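Side-chain contacts in dihydroxyacetone kinase (Citrobacter freundii, PDB 1UN8), which phosphorylates dihydroxyacetone with ATP, the second step in the oxidative route of glycerol fermentation, and carries a lipid-holding helical barrel as its C-terminal domain: residues G154-L157 with V158-I161; E178-Y181 with A182-N185; T476-D479 with A480-A484; A502-G505 with A506-C510. All coordinates share one frame; numbering follows the deposited sequence.

Contact 1: G154-L157 with V158-I161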
# COMPACT_ATOMS: atom_id res chain seq x y z
N GLY A 154 5.31 1.53 -16.33
CA GLY A 154 6.59 1.53 -17.02
C GLY A 154 7.20 2.91 -17.21
O GLY A 154 8.41 3.05 -17.33
N THR A 155 6.35 3.93 -17.23
CA THR A 155 6.82 5.28 -17.42
C THR A 155 8.02 5.61 -16.52
O THR A 155 8.98 6.21 -16.97
CB THR A 155 5.71 6.32 -17.13
OG1 THR A 155 4.60 6.11 -18.03
CG2 THR A 155 6.25 7.74 -17.28
N ILE A 156 7.97 5.20 -15.26
CA ILE A 156 9.07 5.52 -14.37
C ILE A 156 10.36 4.84 -14.78
O ILE A 156 11.44 5.32 -14.46
CB ILE A 156 8.75 5.18 -12.89
CG1 ILE A 156 8.50 3.69 -12.74
CG2 ILE A 156 7.57 6.04 -12.40
CD1 ILE A 156 9.12 3.11 -11.46
N LEU A 157 10.27 3.70 -15.47
CA LEU A 157 11.49 3.06 -15.90
C LEU A 157 12.11 3.97 -16.95
O LEU A 157 13.33 3.99 -17.13
CB LEU A 157 11.21 1.68 -16.50
CG LEU A 157 10.66 0.65 -15.52
CD1 LEU A 157 10.54 -0.69 -16.25
CD2 LEU A 157 11.56 0.53 -14.30
N VAL A 158 11.26 4.74 -17.63
CA VAL A 158 11.74 5.67 -18.63
C VAL A 158 12.41 6.84 -17.92
O VAL A 158 13.45 7.33 -18.36
CB VAL A 158 10.58 6.17 -19.53
CG1 VAL A 158 11.08 7.25 -20.47
CG2 VAL A 158 10.02 5.01 -20.34
N HIS A 159 11.84 7.27 -16.80
CA HIS A 159 12.43 8.37 -16.05
C HIS A 159 13.85 7.96 -15.64
O HIS A 159 14.79 8.74 -15.74
CB HIS A 159 11.63 8.67 -14.76
CG HIS A 159 10.31 9.34 -15.00
ND1 HIS A 159 9.95 9.87 -16.21
CD2 HIS A 159 9.30 9.63 -14.14
CE1 HIS A 159 8.77 10.46 -16.10
NE2 HIS A 159 8.36 10.33 -14.85
N LYS A 160 13.98 6.72 -15.18
CA LYS A 160 15.25 6.19 -14.71
C LYS A 160 16.36 6.30 -15.75
O LYS A 160 17.47 6.75 -15.45
CB LYS A 160 15.08 4.72 -14.31
CG LYS A 160 16.19 4.17 -13.43
CD LYS A 160 16.33 5.01 -12.16
CE LYS A 160 17.39 4.44 -11.23
NZ LYS A 160 18.75 4.46 -11.83
N ILE A 161 16.07 5.86 -16.97
CA ILE A 161 17.04 5.91 -18.05
C ILE A 161 17.33 7.35 -18.46
O ILE A 161 18.50 7.73 -18.61
CB ILE A 161 16.53 5.09 -19.25
CG1 ILE A 161 16.88 3.61 -19.04
CG2 ILE A 161 17.09 5.64 -20.55
CD1 ILE A 161 18.25 3.24 -19.56
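T155 and H159 sit one turn apart at the start of helix 155-167, their side chains lying side by side and pointing the same way. The methyl CG2 of T155 is anti to the backbone N (chi1 -61° for OG1), which sets it against the imidazole: it lies 3.9 Å from CE1 of H159 and makes an off-centre CH-pi contact. The same torsion holds OG1 beside the backbone N, where it bonds to I152 O. Threonine thus serves both polar and apolar neighbours. The backbone acceptors are busy. G154 O accepts from L157 N at 2.7 Å and weakly from V158 N. T155 O takes H159 N at 3.1 Å and also V158 N in a weak bond; it lies over one face of the H159 ring. K160 N reaches I156 O at 3.0 Å, while I161 N to L157 O is weak. The polar ends of H159 and K160 find partners outside the segments: H159 NE2 is hydrogen-bonded to H65 ND1, and K160 NZ to the carbonyls of A317 and T320, with W327 adding a cation-pi contact, so this buried lysine is well supplied. V158 turns its branched apolar side chain to L135, V137 and I107. The start of the helix packs on the mixed sheet that includes strands 104-109 and 132-137 of the DhaK domain, with T155 about 3 Å, side chain to side chain, from the substrate-binding K109.

Contact 2: E178-Y181 with A182-N185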
# COMPACT_ATOMS: atom_id res chain seq x y z
N GLU A 178 17.98 7.91 -25.88
CA GLU A 178 18.00 6.83 -24.90
C GLU A 178 16.65 6.61 -24.23
O GLU A 178 16.22 5.48 -24.02
CB GLU A 178 19.06 7.12 -23.83
CG GLU A 178 20.51 7.11 -24.34
CD GLU A 178 20.93 5.76 -24.87
OE1 GLU A 178 20.46 4.72 -24.35
OE2 GLU A 178 21.76 5.72 -25.80
N ALA A 179 15.99 7.72 -23.89
CA ALA A 179 14.68 7.68 -23.25
C ALA A 179 13.70 6.96 -24.16
O ALA A 179 12.90 6.13 -23.71
CB ALA A 179 14.21 9.10 -22.99
N GLN A 180 13.74 7.29 -25.45
CA GLN A 180 12.85 6.66 -26.41
C GLN A 180 13.21 5.18 -26.52
O GLN A 180 12.34 4.31 -26.60
CB GLN A 180 12.97 7.35 -27.77
CG GLN A 180 12.25 6.64 -28.92
CD GLN A 180 10.72 6.59 -28.77
OE1 GLN A 180 10.04 7.61 -28.94
NE2 GLN A 180 10.19 5.41 -28.45
N TYR A 181 14.50 4.88 -26.49
CA TYR A 181 14.97 3.51 -26.59
C TYR A 181 14.42 2.69 -25.42
O TYR A 181 13.99 1.55 -25.60
CB TYR A 181 16.51 3.46 -26.60
CG TYR A 181 17.08 2.09 -26.86
CD1 TYR A 181 16.83 1.41 -28.05
CD2 TYR A 181 17.88 1.45 -25.91
CE1 TYR A 181 17.35 0.13 -28.30
CE2 TYR A 181 18.42 0.18 -26.14
CZ TYR A 181 18.15 -0.47 -27.33
OH TYR A 181 18.69 -1.72 -27.56
N ALA A 182 14.44 3.27 -24.23
CA ALA A 182 13.92 2.58 -23.06
C ALA A 182 12.41 2.35 -23.24
O ALA A 182 11.92 1.24 -23.07
CB ALA A 182 14.17 3.40 -21.80
N ALA A 183 11.70 3.41 -23.59
CA ALA A 183 10.27 3.31 -23.80
C ALA A 183 9.96 2.12 -24.72
O ALA A 183 9.21 1.22 -24.35
CB ALA A 183 9.73 4.60 -24.41
N SER A 184 10.56 2.12 -25.91
CA SER A 184 10.34 1.06 -26.89
C SER A 184 10.60 -0.35 -26.36
O SER A 184 10.16 -1.33 -26.96
CB SER A 184 11.21 1.31 -28.12
OG SER A 184 10.82 2.50 -28.78
N ASN A 185 11.31 -0.44 -25.26
CA ASN A 185 11.62 -1.74 -24.67
C ASN A 185 10.87 -1.97 -23.37
O ASN A 185 11.24 -2.84 -22.57
CB ASN A 185 13.12 -1.85 -24.44
CG ASN A 185 13.89 -2.15 -25.71
OD1 ASN A 185 13.94 -3.30 -26.15
ND2 ASN A 185 14.48 -1.12 -26.32
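Residues 178-184 keep regular helical bonds, A183 N to A179 O and S184 N to Q180 O, before the chain leaves the helix at N185. There the amide of N185 folds back over the last turn. Its ND2 gives a bond to Y181 O of 2.8 Å, with the acceptor close to the amide plane, and N185 N adds a weak, longer bond to that oxygen. N185 ND2 also stands 3.7 Å above the plane of the Y181 ring, over its centre, the ring and amide planes being 67° apart. The first torsion of Y181 (chi1 -173°, CG anti to the backbone N) places the ring by N185, and chi2 turns its face to the amide. On another flank Q180, bent at chi2, brings NE2 to S184 OG at 3.0 Å; the hydroxyl lies somewhat out of the amide plane. Both are exposed, and polar side chains suit that surface. A182 and A183 face helix 155-167 instead: A182 meets I161, and A183 meets V158, their short methyls allowing the two helices to come close. N185 also pairs through its backbone with V309 of strand 301-309, just before its own chain enters strand 186-192. A carbonyl in the last turn, served only weakly by a backbone N-H, thus gains a side-chain amide as donor, with the tyrosine ring against that amide's nitrogen.

Contact 3: T476-D479 with A480-A484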
# COMPACT_ATOMS: atom_id res chain seq x y z
N THR A 476 -13.06 -17.44 36.39
CA THR A 476 -12.47 -18.64 35.79
C THR A 476 -12.05 -19.54 36.94
O THR A 476 -12.11 -19.14 38.11
CB THR A 476 -11.22 -18.33 34.95
OG1 THR A 476 -10.10 -18.10 35.82
CG2 THR A 476 -11.46 -17.10 34.09
N MET A 477 -11.61 -20.76 36.63
CA MET A 477 -11.19 -21.69 37.66
C MET A 477 -10.22 -21.05 38.67
O MET A 477 -10.12 -21.48 39.81
CB MET A 477 -10.54 -22.91 37.02
CG MET A 477 -9.27 -22.61 36.28
SD MET A 477 -8.73 -24.10 35.46
CE MET A 477 -7.89 -24.92 36.80
N ILE A 478 -9.53 -20.00 38.24
CA ILE A 478 -8.59 -19.31 39.11
C ILE A 478 -9.27 -18.87 40.40
O ILE A 478 -8.68 -18.96 41.48
CB ILE A 478 -8.01 -18.05 38.41
CG1 ILE A 478 -7.33 -18.44 37.09
CG2 ILE A 478 -7.03 -17.34 39.33
CD1 ILE A 478 -6.17 -19.39 37.25
N ASP A 479 -10.51 -18.41 40.29
CA ASP A 479 -11.26 -17.94 41.46
C ASP A 479 -11.41 -18.96 42.59
O ASP A 479 -11.65 -18.59 43.73
CB ASP A 479 -12.63 -17.44 41.04
CG ASP A 479 -12.55 -16.44 39.93
OD1 ASP A 479 -11.99 -15.35 40.16
OD2 ASP A 479 -13.05 -16.71 38.82
N ALA A 480 -11.27 -20.24 42.25
CA ALA A 480 -11.38 -21.28 43.25
C ALA A 480 -9.99 -21.88 43.52
O ALA A 480 -9.67 -22.24 44.66
CB ALA A 480 -12.35 -22.38 42.77
N LEU A 481 -9.17 -21.95 42.48
CA LEU A 481 -7.83 -22.53 42.60
C LEU A 481 -6.90 -21.75 43.51
O LEU A 481 -6.31 -22.31 44.43
CB LEU A 481 -7.18 -22.65 41.22
CG LEU A 481 -6.39 -23.92 40.88
CD1 LEU A 481 -5.21 -23.53 40.02
CD2 LEU A 481 -5.91 -24.63 42.12
N GLN A 482 -6.77 -20.45 43.26
CA GLN A 482 -5.90 -19.62 44.06
C GLN A 482 -6.21 -19.70 45.55
O GLN A 482 -5.32 -19.96 46.36
CB GLN A 482 -5.98 -18.16 43.61
CG GLN A 482 -4.98 -17.27 44.28
CD GLN A 482 -4.34 -16.30 43.32
OE1 GLN A 482 -5.00 -15.42 42.77
NE2 GLN A 482 -3.03 -16.46 43.11
N PRO A 483 -7.48 -19.49 45.93
CA PRO A 483 -7.85 -19.56 47.34
C PRO A 483 -7.38 -20.87 47.94
O PRO A 483 -6.79 -20.89 49.02
CB PRO A 483 -9.38 -19.46 47.30
CG PRO A 483 -9.62 -18.61 46.11
CD PRO A 483 -8.66 -19.16 45.10
N ALA A 484 -7.64 -21.96 47.22
CA ALA A 484 -7.25 -23.30 47.65
C ALA A 484 -5.75 -23.45 47.78
O ALA A 484 -5.26 -23.97 48.79
CB ALA A 484 -7.80 -24.34 46.68
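M477 sets CG between its backbone N and carbonyl carbon (chi1 65°), runs straight to SD and then turns at its thioether (chi3 -83°), a course that carries CE to CD1 of L481, 4.4 Å away. This flexible, apolar pair faces L539 of helix 534-547, and M477 itself comes about 4 Å from the bound lipid, side chain to ligand. The backbone beneath is tied by M477 O, which accepts twice: from L481 N at 2.9 Å and from A480 N at 3.0 Å, the latter well above the carbonyl plane. Q482 N donates to I478 O. P483 has no N-H to give, so the helix kinks here, and its ring fills the place instead, CG lying 3.1 Å from D479 O. Before the first turn, OG1 of T476 accepts from I478 N, while CG of D479, turned beside its own backbone N, sends the carboxylate back toward T476 N in a weak bond; both capping bonds are placed with some doubt. D479 OD1 is held by G473 N. T476 and D479 thus form a capping box at the start of helix 478-490, in the alpha-helical barrel domain, where T476 and M477 belong to the ATP site.

Contact 4: A502-G505 with A506-C510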
# COMPACT_ATOMS: atom_id res chain seq x y z
N ALA A 502 -11.76 -22.83 48.12
CA ALA A 502 -12.12 -22.98 46.72
C ALA A 502 -13.62 -22.78 46.55
O ALA A 502 -14.07 -22.07 45.65
CB ALA A 502 -11.71 -24.37 46.21
N GLN A 503 -14.38 -23.40 47.44
CA GLN A 503 -15.84 -23.32 47.41
C GLN A 503 -16.33 -21.87 47.51
O GLN A 503 -17.25 -21.48 46.79
CB GLN A 503 -16.42 -24.17 48.55
CG GLN A 503 -17.94 -24.19 48.62
CD GLN A 503 -18.60 -24.66 47.34
OE1 GLN A 503 -18.03 -25.43 46.58
NE2 GLN A 503 -19.82 -24.20 47.11
N ALA A 504 -15.71 -21.07 48.38
CA ALA A 504 -16.11 -19.67 48.52
C ALA A 504 -15.84 -18.95 47.21
O ALA A 504 -16.67 -18.20 46.71
CB ALA A 504 -15.32 -19.01 49.65
N GLY A 505 -14.66 -19.21 46.65
CA GLY A 505 -14.29 -18.59 45.39
C GLY A 505 -15.24 -18.96 44.27
O GLY A 505 -15.60 -18.12 43.45
N ALA A 506 -15.65 -20.23 44.22
CA ALA A 506 -16.57 -20.66 43.18
C ALA A 506 -17.89 -19.91 43.37
O ALA A 506 -18.52 -19.48 42.41
CB ALA A 506 -16.81 -22.15 43.26
N GLU A 507 -18.28 -19.77 44.63
CA GLU A 507 -19.51 -19.07 44.96
C GLU A 507 -19.44 -17.62 44.50
O GLU A 507 -20.42 -17.08 44.01
CB GLU A 507 -19.79 -19.18 46.47
CG GLU A 507 -20.35 -20.55 46.86
CD GLU A 507 -20.25 -20.86 48.34
OE1 GLU A 507 -20.86 -21.86 48.77
OE2 GLU A 507 -19.55 -20.11 49.06
N ARG A 508 -18.27 -17.00 44.65
CA ARG A 508 -18.13 -15.61 44.22
C ARG A 508 -18.42 -15.44 42.73
O ARG A 508 -18.94 -14.41 42.31
CB ARG A 508 -16.72 -15.07 44.56
CG ARG A 508 -16.54 -14.71 46.03
CD ARG A 508 -15.22 -14.02 46.31
NE ARG A 508 -14.08 -14.94 46.36
CZ ARG A 508 -13.69 -15.60 47.45
NH1 ARG A 508 -14.33 -15.45 48.60
NH2 ARG A 508 -12.65 -16.42 47.38
N THR A 509 -18.11 -16.46 41.93
CA THR A 509 -18.34 -16.37 40.48
C THR A 509 -19.83 -16.38 40.14
O THR A 509 -20.22 -15.99 39.05
CB THR A 509 -17.65 -17.51 39.68
OG1 THR A 509 -18.37 -18.74 39.81
CG2 THR A 509 -16.23 -17.71 40.16
N CYS A 510 -20.66 -16.83 41.07
CA CYS A 510 -22.09 -16.84 40.82
C CYS A 510 -22.65 -15.44 40.93
O CYS A 510 -23.64 -15.11 40.28
CB CYS A 510 -22.82 -17.72 41.83
SG CYS A 510 -22.65 -19.48 41.51
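A506 N bonds to A502 O at 2.8 Å, the shortest of the sound helical bonds joining 502-505 to 506-510, and R508 N follows with A504 O at 2.9 Å. Beside it, Q503 and E507, four residues apart, pair through their side chains. Q503, with CG anti to the backbone N (chi1 -179°) and a bend at chi2, aims NE2 at E507 OE1, 3.1 Å away and nearly straight (164°). The carboxylate is met from above its plane, and amide and carboxylate stand almost perpendicular. On helix 495-511 of the DhaL domain E507 is exposed and Q503 partly so, its side chain also touching A540 and M541; the inward side carries small residues, A502 against A480 and A484, and A506 against A536, so neighbouring helices pack closely. R508 bends at chi3 and lays its guanidinium face over the backbone of A504 and G505, with NH2 of R508 3.4 Å from G505 CA; glycine lacks a side chain to hinder it. A504 CB approaches NH1 of R508 to 3.8 Å. T509 turns OG1 back to donate to A506 O, in the carbonyl plane, at 2.7 Å; OG1 also accepts from the backbone N of D533, an ATP-site residue.

Overall arrangement
All four are local contacts along a helix or at its end, and they form two touching pairs in different domains. Contacts 1 and 2 lie in the DhaK range on the consecutive helices 155-167 and 172-184, centres 9 Å apart, meeting through V158 and I161 against A179, A182 and A183. Contacts 3 and 4 do likewise in the DhaL range, on helices 478-490 and 495-511, their centres 8 Å apart. Between the pairs, nearest atoms are about 54 Å or more apart. Contact 1 is wholly buried and sends its polar ends to other elements; contacts 2 and 4 reach the surface and pair polar side chains within the helix. Contact 3, partly buried, combines a capped helix start with apolar packing.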